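Local coordinates for putative nucleoprotein (Infectious salmon anemia virus, PDB 4EWC) that coats the negative-strand viral genome, shielding it from nucleases and building the ribonucleoprotein that is transcribed and replicated, at the interface of chains A and B. Sequence-based numbering; all coordinates share one arbitrary frame. Chains: chain A/B, Putative nucleoprotein.

The interface of chains A and B. Residues chain A 516-517, 519, 525-526, 528, 533; chain B 293, 380-381, 383.
With CG of A:Asn517 (chi1 78°) and OG1 of B:Thr293 (chi1 69°) each between their own backbone N and carbonyl carbon, the two side chains cross at a slant and their polar ends touch. The hydroxyl OG1 of B:Thr293 donates to the amide oxygen OD1 of A:Asn517 over 2.8 Å. It arrives in the carbonyl plane, on a lone pair, with a C=O to donor angle of 128°, which helps to orient the carboxamide. The amide ND2 of A:Asn517 lies 3.1 Å from the carbonyl O of B:Leu380, but its N-H is not aimed there and the pair makes no hydrogen bond. Beside this polar point, the C-terminal end of helix 369-381 of chain B packs against chain A. The branched tip of B:Leu380 splits its contacts: CD2 lies near the A:Asn517 amide, while CD1 touches CG2 of A:Val516 at 3.7 Å and approaches CD1 of A:Ile533. B:Ile381 lies across one face of the A:Phe528 ring, its CG1 over the ring centre, 4.2 Å above the plane, and its CG2 meets ring atom CE2 at 3.8 Å. Its CD1 turns away from the ring to CG2 of A:Ile533, on helix 530-536, at 3.7 Å. Just beyond the helix end, the B:Pro383 ring rests with CD 3.6 Å from CB of A:Ala526 and its CG towards A:Thr519. Strands 517-519 and 526-528, with A:Val516 and helix 530-536, thus give the helix end a mixed surface, apolar around B:Ile381 and B:Leu380 CD1 and polar at A:Asn517. A twin patch with the chains exchanged lies across the two-fold axis, both being parts of a larger interface; the contact joins two nucleoprotein copies in the crystal and may reflect how they associate on RNA, which the structure alone does not show.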
# COMPACT_ATOMS: atom_id res chain seq x y z
N VAL A 516 -12.17 7.28 -4.20
CA VAL A 516 -11.34 7.29 -5.38
C VAL A 516 -10.11 8.20 -5.24
O VAL A 516 -9.34 8.34 -6.19
CB VAL A 516 -12.16 7.69 -6.62
CG1 VAL A 516 -13.22 6.63 -6.89
CG2 VAL A 516 -12.81 9.04 -6.41
N ASN A 517 -9.94 8.82 -4.08
CA ASN A 517 -8.74 9.61 -3.82
C ASN A 517 -8.37 9.65 -2.35
O ASN A 517 -9.19 9.40 -1.47
CB ASN A 517 -8.89 11.05 -4.34
CG ASN A 517 -9.73 11.91 -3.40
OD1 ASN A 517 -10.81 11.50 -2.98
ND2 ASN A 517 -9.22 13.08 -3.06
N THR A 519 -5.74 12.00 0.55
CA THR A 519 -4.93 13.19 0.76
C THR A 519 -3.70 12.79 1.53
O THR A 519 -3.61 11.67 2.06
CB THR A 519 -5.70 14.31 1.50
OG1 THR A 519 -6.20 13.85 2.77
CG2 THR A 519 -6.86 14.80 0.65
N LEU A 525 -2.31 17.82 -0.78
CA LEU A 525 -1.98 17.07 -1.97
C LEU A 525 -2.91 15.86 -2.06
O LEU A 525 -3.21 15.22 -1.07
CB LEU A 525 -0.53 16.62 -1.85
CG LEU A 525 0.06 15.82 -2.99
CD1 LEU A 525 0.44 16.75 -4.11
CD2 LEU A 525 1.27 15.08 -2.49
N ALA A 526 -3.38 15.55 -3.25
CA ALA A 526 -4.22 14.37 -3.37
C ALA A 526 -3.64 13.35 -4.34
O ALA A 526 -3.04 13.71 -5.35
CB ALA A 526 -5.62 14.75 -3.77
N PHE A 528 -5.03 10.10 -6.57
CA PHE A 528 -6.35 9.71 -7.03
C PHE A 528 -6.30 8.64 -8.13
O PHE A 528 -5.27 8.46 -8.77
CB PHE A 528 -7.07 10.97 -7.53
CG PHE A 528 -6.31 11.71 -8.58
CD1 PHE A 528 -6.46 11.39 -9.92
CD2 PHE A 528 -5.43 12.72 -8.22
CE1 PHE A 528 -5.74 12.07 -10.89
CE2 PHE A 528 -4.71 13.40 -9.18
CZ PHE A 528 -4.87 13.07 -10.51
N ILE A 533 -11.43 9.10 -12.32
CA ILE A 533 -11.51 10.53 -12.51
C ILE A 533 -11.87 10.85 -13.96
O ILE A 533 -12.53 11.85 -14.25
CB ILE A 533 -10.16 11.21 -12.13
CG1 ILE A 533 -9.90 11.08 -10.61
CG2 ILE A 533 -10.13 12.66 -12.58
CD1 ILE A 533 -10.79 11.94 -9.73
N THR B 293 -14.98 12.26 0.55
CA THR B 293 -13.67 12.72 0.99
C THR B 293 -13.58 14.24 1.13
O THR B 293 -12.68 14.75 1.78
CB THR B 293 -12.52 12.18 0.10
OG1 THR B 293 -12.57 12.77 -1.20
CG2 THR B 293 -12.61 10.65 -0.03
N LEU B 380 -11.20 16.59 -5.85
CA LEU B 380 -10.55 15.31 -5.60
C LEU B 380 -9.14 15.27 -6.16
O LEU B 380 -8.27 14.62 -5.60
CB LEU B 380 -11.34 14.16 -6.24
CG LEU B 380 -12.80 13.97 -5.89
CD1 LEU B 380 -13.24 12.68 -6.54
CD2 LEU B 380 -13.04 13.93 -4.37
N ILE B 381 -8.93 15.94 -7.28
CA ILE B 381 -7.59 16.08 -7.84
C ILE B 381 -6.71 17.10 -7.06
O ILE B 381 -5.54 16.82 -6.76
CB ILE B 381 -7.66 16.52 -9.32
CG1 ILE B 381 -8.39 15.47 -10.16
CG2 ILE B 381 -6.25 16.79 -9.88
CD1 ILE B 381 -8.89 16.01 -11.50
N PRO B 383 -7.09 19.26 -3.68
CA PRO B 383 -7.86 19.58 -2.47
C PRO B 383 -8.02 21.08 -2.20
O PRO B 383 -7.12 21.86 -2.53
CB PRO B 383 -7.03 18.94 -1.34
CG PRO B 383 -6.20 17.90 -2.00
CD PRO B 383 -5.98 18.33 -3.43